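Mitochondrial import inner membrane translocase subunit TIM21 (Saccharomyces cerevisiae, PDB 2CIU) keeps the TOM and TIM23 preprotein translocases of the two mitochondrial membranes in close contact through its intermembrane-space domain, the part described here. Local coordinates at residues A[71-76]-A[88-93]; A[8-13]-A[98-103]; A[81-86]-A[108-113]. All blocks are in the same frame, centred on the assembly; numbering follows the deposited sequence.

Contact 1 (A[71-76]-A[88-93])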
loop_
_atom_site.group_PDB
_atom_site.type_symbol
_atom_site.label_atom_id
_atom_site.label_comp_id
_atom_site.label_asym_id
_atom_site.label_seq_id
_atom_site.Cartn_x
_atom_site.Cartn_y
_atom_site.Cartn_z
ATOM N N HIS A 71 6.785 2.499 14.757
ATOM C CA HIS A 71 5.936 2.626 13.574
ATOM C C HIS A 71 6.366 1.523 12.614
ATOM O O HIS A 71 7.551 1.195 12.529
ATOM C CB HIS A 71 6.123 3.980 12.879
ATOM C CG HIS A 71 5.627 5.147 13.671
ATOM N ND1 HIS A 71 5.026 6.239 13.086
ATOM C CD2 HIS A 71 5.667 5.406 15.000
ATOM C CE1 HIS A 71 4.717 7.122 14.020
ATOM N NE2 HIS A 71 5.095 6.641 15.190
ATOM N N HIS A 72 5.407 0.936 11.905
ATOM C CA HIS A 72 5.709 -0.109 10.934
ATOM C C HIS A 72 5.519 0.458 9.537
ATOM O O HIS A 72 4.516 1.114 9.255
ATOM C CB HIS A 72 4.764 -1.310 11.105
ATOM C CG HIS A 72 4.961 -2.057 12.385
ATOM N ND1 HIS A 72 5.497 -3.327 12.430
ATOM C CD2 HIS A 72 4.705 -1.710 13.668
ATOM C CE1 HIS A 72 5.563 -3.729 13.687
ATOM N NE2 HIS A 72 5.089 -2.766 14.457
ATOM N N TYR A 73 6.487 0.212 8.664
ATOM C CA TYR A 73 6.411 0.689 7.294
ATOM C C TYR A 73 6.406 -0.530 6.384
ATOM O O TYR A 73 7.184 -1.459 6.573
ATOM C CB TYR A 73 7.612 1.578 6.972
ATOM C CG TYR A 73 7.658 2.821 7.820
ATOM C CD1 TYR A 73 7.092 4.010 7.382
ATOM C CD2 TYR A 73 8.259 2.791 9.077
ATOM C CE1 TYR A 73 7.125 5.154 8.174
ATOM C CE2 TYR A 73 8.296 3.919 9.878
ATOM C CZ TYR A 73 7.733 5.098 9.422
ATOM O OH TYR A 73 7.794 6.223 10.211
ATOM N N MET A 74 5.515 -0.524 5.404
ATOM C CA MET A 74 5.417 -1.642 4.484
ATOM C C MET A 74 5.177 -1.151 3.072
ATOM O O MET A 74 4.370 -0.242 2.848
ATOM C CB MET A 74 4.268 -2.565 4.895
ATOM C CG MET A 74 4.050 -3.727 3.922
ATOM S SD MET A 74 2.652 -4.797 4.410
ATOM C CE MET A 74 3.454 -5.836 5.584
ATOM N N ARG A 75 5.896 -1.740 2.124
ATOM C CA ARG A 75 5.707 -1.395 0.729
ATOM C C ARG A 75 5.398 -2.665 -0.042
ATOM O O ARG A 75 5.977 -3.713 0.217
ATOM C CB ARG A 75 6.953 -0.715 0.156
ATOM C CG ARG A 75 7.070 0.683 0.705
ATOM C CD ARG A 75 8.157 1.498 0.081
ATOM N NE ARG A 75 8.029 2.859 0.587
ATOM C CZ ARG A 75 8.860 3.854 0.308
ATOM N NH1 ARG A 75 9.906 3.655 -0.482
ATOM N NH2 ARG A 75 8.634 5.052 0.828
ATOM N N PHE A 76 4.452 -2.568 -0.969
ATOM C CA PHE A 76 4.115 -3.718 -1.800
ATOM C C PHE A 76 3.538 -3.208 -3.110
ATOM O O PHE A 76 3.346 -2.009 -3.286
ATOM C CB PHE A 76 3.136 -4.672 -1.077
ATOM C CG PHE A 76 1.805 -4.067 -0.745
ATOM C CD1 PHE A 76 0.758 -4.080 -1.671
ATOM C CD2 PHE A 76 1.583 -3.501 0.506
ATOM C CE1 PHE A 76 -0.485 -3.540 -1.344
ATOM C CE2 PHE A 76 0.346 -2.960 0.837
ATOM C CZ PHE A 76 -0.694 -2.980 -0.087
ATOM N N HIS A 88 2.527 2.325 -0.340
ATOM C CA HIS A 88 3.320 2.594 0.851
ATOM C C HIS A 88 2.353 2.700 2.022
ATOM O O HIS A 88 1.351 3.403 1.937
ATOM C CB HIS A 88 4.065 3.925 0.705
ATOM C CG HIS A 88 4.663 4.413 1.988
ATOM N ND1 HIS A 88 5.912 4.026 2.423
ATOM C CD2 HIS A 88 4.152 5.204 2.960
ATOM C CE1 HIS A 88 6.144 4.556 3.611
ATOM N NE2 HIS A 88 5.093 5.275 3.958
ATOM N N LEU A 89 2.667 2.005 3.107
ATOM C CA LEU A 89 1.841 2.012 4.301
ATOM C C LEU A 89 2.674 2.233 5.553
ATOM O O LEU A 89 3.759 1.667 5.694
ATOM C CB LEU A 89 1.105 0.664 4.430
ATOM C CG LEU A 89 0.342 0.363 5.722
ATOM C CD1 LEU A 89 -0.836 1.317 5.858
ATOM C CD2 LEU A 89 -0.143 -1.099 5.707
ATOM N N GLU A 90 2.165 3.093 6.432
ATOM C CA GLU A 90 2.764 3.355 7.731
ATOM C C GLU A 90 1.668 3.038 8.746
ATOM O O GLU A 90 0.557 3.559 8.641
ATOM C CB GLU A 90 3.158 4.824 7.890
ATOM C CG GLU A 90 3.872 5.071 9.221
ATOM C CD GLU A 90 4.151 6.542 9.482
ATOM O OE1 GLU A 90 4.142 7.333 8.521
ATOM O OE2 GLU A 90 4.389 6.901 10.657
ATOM N N ALA A 91 1.969 2.181 9.709
ATOM C CA ALA A 91 0.997 1.833 10.737
ATOM C C ALA A 91 1.642 1.890 12.113
ATOM O O ALA A 91 2.867 1.945 12.237
ATOM C CB ALA A 91 0.432 0.425 10.476
ATOM N N LYS A 92 0.819 1.891 13.154
ATOM C CA LYS A 92 1.353 1.908 14.504
ATOM C C LYS A 92 0.386 1.210 15.433
ATOM O O LYS A 92 -0.834 1.287 15.252
ATOM C CB LYS A 92 1.609 3.346 14.980
ATOM C CG LYS A 92 0.408 4.109 15.491
ATOM C CD LYS A 92 0.864 5.436 16.104
ATOM C CE LYS A 92 -0.288 6.201 16.728
ATOM N NZ LYS A 92 0.165 7.491 17.319
ATOM N N GLU A 93 0.932 0.514 16.418
ATOM C CA GLU A 93 0.102 -0.187 17.385
ATOM C C GLU A 93 -0.934 0.785 17.945
ATOM O O GLU A 93 -0.636 1.949 18.219
ATOM C CB GLU A 93 0.975 -0.727 18.517
ATOM C CG GLU A 93 0.318 -1.804 19.363
ATOM C CD GLU A 93 1.219 -2.281 20.487
ATOM O OE1 GLU A 93 2.415 -2.540 20.224
ATOM O OE2 GLU A 93 0.734 -2.403 21.631
HETATM O O HOH W 1 7.014 8.522 9.007
#
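Residues 71-76 and 88-93 run antiparallel as the two arms of a beta hairpin, with strand axes 4.6 Å apart at closest and their directions 158° apart. Two hydrogen-bonded pairs, His72 with Ala91 and Met74 with Leu89, each exchange two N-H...O bonds, among them His72 N to Ala91 O at 2.8 Å. Between them Tyr73 faces Glu90 in a non-hydrogen-bonded pair, and the sheet face carrying these two also bears His71, Arg75 and His88. Glu90 is its hub. With CG anti to the backbone N (chi1 -176°) and the chain extended beyond it, the side chain lies alongside the Tyr73 ring, pointing the same way, its CG 3.4 Å from Tyr73 CE1. At the end, His71 ND1 donates to Glu90 OE2 over 2.6 Å, a nearly straight bond lying in the imidazole plane and using the anti lone pair of the oxygen. The other oxygen, OE1, accepts from a water that also bonds Tyr73 OH. The carboxylate would tend to favour a protonated His71, whose NE2 is bonded to Asp65 as well. An alanine in place of Glu90 would probably leave His71 ND1 without its acceptor and the flank of the Tyr73 ring less covered. Farther along the same face, Arg75 NE donates to His88 ND1 at 3.0 Å, in the guanidinium plane and close to the imidazole plane, although the two planes stand 71° apart. The face bearing Met74 and Leu89 turns toward helix 6-20, where Leu89 touches Leu10 and Ala14, while strands 60-64 and 101-108 continue the sheet beyond the two arms.

Contact 2 (A[8-13]-A[98-103])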
loop_
_atom_site.group_PDB
_atom_site.type_symbol
_atom_site.label_atom_id
_atom_site.label_comp_id
_atom_site.label_asym_id
_atom_site.label_seq_id
_atom_site.Cartn_x
_atom_site.Cartn_y
_atom_site.Cartn_z
ATOM N N THR A 8 1.282 -10.333 7.812
ATOM C CA THR A 8 0.313 -10.947 6.923
ATOM C C THR A 8 -1.019 -10.206 7.010
ATOM O O THR A 8 -1.604 -9.852 5.989
ATOM C CB THR A 8 0.109 -12.435 7.270
ATOM O OG1 THR A 8 1.332 -13.145 7.038
ATOM C CG2 THR A 8 -0.995 -13.040 6.404
ATOM N N GLN A 9 -1.489 -9.953 8.227
ATOM C CA GLN A 9 -2.751 -9.237 8.389
ATOM C C GLN A 9 -2.624 -7.800 7.918
ATOM O O GLN A 9 -3.546 -7.250 7.327
ATOM C CB GLN A 9 -3.223 -9.280 9.850
ATOM C CG GLN A 9 -3.438 -10.702 10.339
ATOM C CD GLN A 9 -4.302 -10.815 11.587
ATOM O OE1 GLN A 9 -4.230 -11.814 12.297
ATOM N NE2 GLN A 9 -5.131 -9.810 11.848
ATOM N N LEU A 10 -1.470 -7.193 8.157
ATOM C CA LEU A 10 -1.259 -5.814 7.746
ATOM C C LEU A 10 -1.375 -5.704 6.224
ATOM O O LEU A 10 -2.037 -4.809 5.696
ATOM C CB LEU A 10 0.122 -5.349 8.222
ATOM C CG LEU A 10 0.386 -3.848 8.277
ATOM C CD1 LEU A 10 -0.583 -3.195 9.249
ATOM C CD2 LEU A 10 1.825 -3.611 8.717
ATOM N N PHE A 11 -0.730 -6.636 5.529
ATOM C CA PHE A 11 -0.766 -6.677 4.075
ATOM C C PHE A 11 -2.167 -7.021 3.551
ATOM O O PHE A 11 -2.670 -6.369 2.645
ATOM C CB PHE A 11 0.234 -7.711 3.555
ATOM C CG PHE A 11 0.048 -8.055 2.102
ATOM C CD1 PHE A 11 0.419 -7.165 1.098
ATOM C CD2 PHE A 11 -0.551 -9.255 1.742
ATOM C CE1 PHE A 11 0.193 -7.465 -0.249
ATOM C CE2 PHE A 11 -0.781 -9.562 0.400
ATOM C CZ PHE A 11 -0.411 -8.670 -0.596
ATOM N N ASN A 12 -2.794 -8.043 4.123
ATOM C CA ASN A 12 -4.126 -8.425 3.650
ATOM C C ASN A 12 -5.114 -7.272 3.766
ATOM O O ASN A 12 -5.913 -7.006 2.870
ATOM C CB ASN A 12 -4.657 -9.626 4.443
ATOM C CG ASN A 12 -3.959 -10.927 4.079
ATOM O OD1 ASN A 12 -3.265 -11.021 3.060
ATOM N ND2 ASN A 12 -4.152 -11.947 4.913
ATOM N N ARG A 13 -5.047 -6.576 4.889
ATOM C CA ARG A 13 -5.920 -5.458 5.143
ATOM C C ARG A 13 -5.655 -4.314 4.158
ATOM O O ARG A 13 -6.578 -3.730 3.583
ATOM C CB ARG A 13 -5.685 -5.009 6.583
ATOM C CG ARG A 13 -6.432 -3.799 7.028
ATOM C CD ARG A 13 -6.045 -3.588 8.473
ATOM N NE ARG A 13 -6.496 -2.316 8.997
ATOM C CZ ARG A 13 -6.024 -1.790 10.118
ATOM N NH1 ARG A 13 -5.093 -2.441 10.810
ATOM N NH2 ARG A 13 -6.475 -0.620 10.538
ATOM N N TYR A 98 -7.410 -3.658 18.508
ATOM C CA TYR A 98 -6.568 -4.820 18.321
ATOM C C TYR A 98 -5.690 -4.549 17.097
ATOM O O TYR A 98 -4.459 -4.631 17.162
ATOM C CB TYR A 98 -7.427 -6.058 18.057
ATOM C CG TYR A 98 -6.613 -7.266 17.662
ATOM C CD1 TYR A 98 -6.035 -8.087 18.620
ATOM C CD2 TYR A 98 -6.395 -7.569 16.316
ATOM C CE1 TYR A 98 -5.259 -9.182 18.256
ATOM C CE2 TYR A 98 -5.620 -8.660 15.942
ATOM C CZ TYR A 98 -5.058 -9.463 16.915
ATOM O OH TYR A 98 -4.318 -10.560 16.543
ATOM N N GLN A 99 -6.332 -4.220 15.977
ATOM C CA GLN A 99 -5.606 -3.945 14.743
ATOM C C GLN A 99 -4.890 -2.604 14.856
ATOM O O GLN A 99 -5.412 -1.659 15.446
ATOM C CB GLN A 99 -6.556 -3.943 13.527
ATOM C CG GLN A 99 -7.510 -2.756 13.426
ATOM C CD GLN A 99 -8.735 -2.877 14.307
ATOM O OE1 GLN A 99 -8.855 -3.802 15.110
ATOM N NE2 GLN A 99 -9.659 -1.936 14.161
ATOM N N PRO A 100 -3.674 -2.510 14.298
ATOM C CA PRO A 100 -2.964 -1.236 14.396
ATOM C C PRO A 100 -3.596 -0.136 13.573
ATOM O O PRO A 100 -4.330 -0.389 12.615
ATOM C CB PRO A 100 -1.558 -1.589 13.919
ATOM C CG PRO A 100 -1.814 -2.676 12.920
ATOM C CD PRO A 100 -2.836 -3.528 13.643
ATOM N N ASP A 101 -3.307 1.101 13.951
ATOM C CA ASP A 101 -3.832 2.240 13.225
ATOM C C ASP A 101 -3.040 2.473 11.947
ATOM O O ASP A 101 -1.821 2.316 11.927
ATOM C CB ASP A 101 -3.746 3.511 14.077
ATOM C CG ASP A 101 -4.611 3.444 15.314
ATOM O OD1 ASP A 101 -5.794 3.074 15.186
ATOM O OD2 ASP A 101 -4.110 3.782 16.409
ATOM N N PHE A 102 -3.735 2.816 10.869
ATOM C CA PHE A 102 -3.053 3.135 9.625
ATOM C C PHE A 102 -2.810 4.639 9.743
ATOM O O PHE A 102 -3.751 5.421 9.886
ATOM C CB PHE A 102 -3.932 2.835 8.409
ATOM C CG PHE A 102 -3.828 1.411 7.911
ATOM C CD1 PHE A 102 -3.267 0.415 8.704
ATOM C CD2 PHE A 102 -4.311 1.071 6.654
ATOM C CE1 PHE A 102 -3.189 -0.902 8.249
ATOM C CE2 PHE A 102 -4.239 -0.246 6.189
ATOM C CZ PHE A 102 -3.678 -1.229 6.986
ATOM N N ILE A 103 -1.539 5.025 9.706
ATOM C CA ILE A 103 -1.133 6.418 9.836
ATOM C C ILE A 103 -1.028 7.151 8.500
ATOM O O ILE A 103 -1.383 8.328 8.390
ATOM C CB ILE A 103 0.246 6.496 10.539
ATOM C CG1 ILE A 103 0.151 5.899 11.941
ATOM C CG2 ILE A 103 0.733 7.944 10.589
ATOM C CD1 ILE A 103 1.484 5.813 12.653
HETATM O O HOH W 2 -5.308 -12.614 14.834
#
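Arg13 of helix 6-20 reaches across to Pro100, just before strand 101-108, and to Phe102 in it, a helix-on-sheet contact with a cation-pi stack at its heart, in a domain whose family belongs to the NTF2 clan. The tight part is the guanidinium. CG is anti to the backbone N (chi1 176°) and the chain runs extended to NE, which lies over the Phe102 ring; the guanidinium beyond it is nearly parallel to the ring, the planes 20° apart and the centres 4.0 Å apart. Gln99 CG covers the opposite face, so the flat group is sandwiched. Beside the stack, Leu10 CD1 packs 3.6 Å from Phe102 CE1 and also meets Pro100 CG, while Ala14 and Met17 of the same helix touch Phe102. The contact is looser at Gln9 and Tyr98, both exposed, where a water bridges Gln9 OE1 and Tyr98 OH and direct approach is no closer than 4.3 Å, from Gln9 NE2 to Tyr98 CE2 at the ring edge. What fixes the rotation of the guanidinium is an end-on grip on a single carbonyl: Arg13 NH1 reaches Pro100 O at 2.8 Å on a lone pair, and Arg13 NH2 bonds the same Pro100 O at 3.0 Å.

Contact 3 (A[81-86]-A[108-113])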
loop_
_atom_site.group_PDB
_atom_site.type_symbol
_atom_site.label_atom_id
_atom_site.label_comp_id
_atom_site.label_asym_id
_atom_site.label_seq_id
_atom_site.Cartn_x
_atom_site.Cartn_y
_atom_site.Cartn_z
ATOM N N LYS A 81 -3.210 -5.814 -15.709
ATOM C CA LYS A 81 -2.604 -6.191 -16.983
ATOM C C LYS A 81 -1.908 -5.001 -17.663
ATOM O O LYS A 81 -1.103 -5.183 -18.579
ATOM C CB LYS A 81 -3.674 -6.751 -17.929
ATOM C CG LYS A 81 -4.287 -8.061 -17.468
ATOM C CD LYS A 81 -5.509 -8.406 -18.313
ATOM C CE LYS A 81 -6.265 -9.591 -17.734
ATOM N NZ LYS A 81 -7.601 -9.746 -18.376
ATOM N N LYS A 82 -2.210 -3.785 -17.217
ATOM C CA LYS A 82 -1.618 -2.607 -17.840
ATOM C C LYS A 82 -0.681 -1.766 -16.978
ATOM O O LYS A 82 0.159 -1.045 -17.516
ATOM C CB LYS A 82 -2.722 -1.696 -18.379
ATOM C CG LYS A 82 -3.718 -2.413 -19.275
ATOM C CD LYS A 82 -4.629 -1.452 -20.009
ATOM C CE LYS A 82 -3.893 -0.788 -21.163
ATOM N NZ LYS A 82 -4.831 -0.163 -22.138
ATOM N N LYS A 83 -0.812 -1.857 -15.661
ATOM C CA LYS A 83 0.010 -1.025 -14.779
ATOM C C LYS A 83 0.438 -1.702 -13.485
ATOM O O LYS A 83 -0.168 -2.673 -13.036
ATOM C CB LYS A 83 -0.780 0.232 -14.405
ATOM C CG LYS A 83 -1.296 1.052 -15.573
ATOM C CD LYS A 83 -0.183 1.769 -16.321
ATOM C CE LYS A 83 0.397 2.907 -15.506
ATOM N NZ LYS A 83 1.344 3.725 -16.320
ATOM N N ILE A 84 1.498 -1.174 -12.877
ATOM C CA ILE A 84 1.957 -1.681 -11.597
ATOM C C ILE A 84 1.996 -0.492 -10.643
ATOM O O ILE A 84 2.588 0.546 -10.958
ATOM C CB ILE A 84 3.358 -2.304 -11.684
ATOM C CG1 ILE A 84 3.303 -3.584 -12.520
ATOM C CG2 ILE A 84 3.877 -2.617 -10.286
ATOM C CD1 ILE A 84 4.646 -4.278 -12.678
ATOM N N ALA A 85 1.345 -0.632 -9.495
ATOM C CA ALA A 85 1.336 0.437 -8.505
ATOM C C ALA A 85 2.250 0.054 -7.353
ATOM O O ALA A 85 2.442 -1.125 -7.067
ATOM C CB ALA A 85 -0.088 0.659 -7.974
ATOM N N LEU A 86 2.848 1.063 -6.722
ATOM C CA LEU A 86 3.659 0.845 -5.538
ATOM C C LEU A 86 2.803 1.408 -4.413
ATOM O O LEU A 86 2.335 2.536 -4.499
ATOM C CB LEU A 86 4.985 1.613 -5.619
ATOM C CG LEU A 86 5.826 1.608 -4.332
ATOM C CD1 LEU A 86 6.125 0.192 -3.866
ATOM C CD2 LEU A 86 7.120 2.335 -4.611
ATOM N N ASP A 108 1.391 4.882 -5.672
ATOM C CA ASP A 108 2.068 5.532 -6.782
ATOM C C ASP A 108 1.951 4.695 -8.050
ATOM O O ASP A 108 2.480 3.586 -8.103
ATOM C CB ASP A 108 3.567 5.707 -6.493
ATOM C CG ASP A 108 3.863 6.836 -5.512
ATOM O OD1 ASP A 108 3.034 7.755 -5.363
ATOM O OD2 ASP A 108 4.962 6.802 -4.908
ATOM N N VAL A 109 1.269 5.230 -9.061
ATOM C CA VAL A 109 1.134 4.563 -10.355
ATOM C C VAL A 109 1.889 5.460 -11.334
ATOM O O VAL A 109 1.671 6.671 -11.368
ATOM C CB VAL A 109 -0.330 4.464 -10.796
ATOM C CG1 VAL A 109 -0.401 3.803 -12.172
ATOM C CG2 VAL A 109 -1.135 3.674 -9.765
ATOM N N PRO A 110 2.795 4.889 -12.138
ATOM C CA PRO A 110 3.532 5.746 -13.072
ATOM C C PRO A 110 2.659 6.630 -13.951
ATOM O O PRO A 110 1.680 6.169 -14.549
ATOM C CB PRO A 110 4.356 4.745 -13.879
ATOM C CG PRO A 110 4.622 3.670 -12.891
ATOM C CD PRO A 110 3.277 3.497 -12.211
ATOM N N GLY A 111 3.020 7.910 -14.014
ATOM C CA GLY A 111 2.279 8.855 -14.828
ATOM C C GLY A 111 1.037 9.414 -14.168
ATOM O O GLY A 111 0.310 10.201 -14.775
ATOM N N GLU A 112 0.786 9.009 -12.929
ATOM C CA GLU A 112 -0.375 9.488 -12.199
ATOM C C GLU A 112 0.059 10.191 -10.924
ATOM O O GLU A 112 1.131 9.922 -10.388
ATOM C CB GLU A 112 -1.293 8.331 -11.816
ATOM C CG GLU A 112 -1.735 7.439 -12.985
ATOM C CD GLU A 112 -2.613 8.160 -13.989
ATOM O OE1 GLU A 112 -3.387 9.051 -13.576
ATOM O OE2 GLU A 112 -2.540 7.820 -15.192
ATOM N N LYS A 113 -0.794 11.079 -10.429
ATOM C CA LYS A 113 -0.488 11.794 -9.205
ATOM C C LYS A 113 -0.576 10.817 -8.048
ATOM O O LYS A 113 -1.446 9.937 -8.036
ATOM C CB LYS A 113 -1.491 12.931 -8.989
ATOM C CG LYS A 113 -1.215 13.760 -7.746
ATOM C CD LYS A 113 -2.099 14.993 -7.713
ATOM C CE LYS A 113 -1.719 15.899 -6.550
ATOM N NZ LYS A 113 -2.541 17.142 -6.531
#
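Lys83 sets out with CG anti to its carbonyl carbon (chi1 -55°) and then bends at both chi2 and chi3, a folded course that brings its end to Val109 and Pro110. Val109 has CG1 anti to its own backbone N (chi1 178°), the branch that Lys83 meets. The two side chains cross at about a right angle, Lys83 CE resting 3.5 Å from Val109 CG1, and one step farther Lys83 NZ donates to Pro110 O at 3.0 Å, from a position tilted out of the carbonyl plane. The lysine thus uses its methylene for apolar contact and its amine for a backbone carbonyl. The other branch of the valine, CG2, packs on Ala85 CB at 3.7 Å, and Leu27 of helix 22-27 and Leu28 close in on this buried pair. Pro110 CD comes within 3.3 Å of Ile84 O. Just ahead of Val109 and the proline, Leu86 and Asp108 form an antiparallel hydrogen-bonded pair, Asp108 N donating to Leu86 O at 2.8 Å and Leu86 N to Asp108 O. The Asp108 carboxylate has its salt bridge with Arg114. The chain then reverses through Val109-Glu112, closed by Glu112 N to Val109 O at 2.9 Å, with Gly111 at a positive phi of 83° that suits glycine: a type II beta turn following the last pair between two antiparallel strands.

From the N terminus, helix 6-20 comes first, and contact 2 joins it to residues 98-103, closing a long loop that holds most of the sheet. Contact 1 is nested inside that loop as the hairpin of strands 70-79 and 84-92. Contact 3 starts in the bend and first residues of the second arm and ends after strand 101-108, so it crosses both others along the chain. Contacts 1 and 2 adjoin, Glu90 O lying 2.8 Å from Ile103 N, whereas contact 3 lies on the other side of the chain's centre, about 23 Å from contact 2 between centres. Together they tie the N-terminal helix and three successive antiparallel strands, 70-79, 84-92 and 101-108, with the turn that follows.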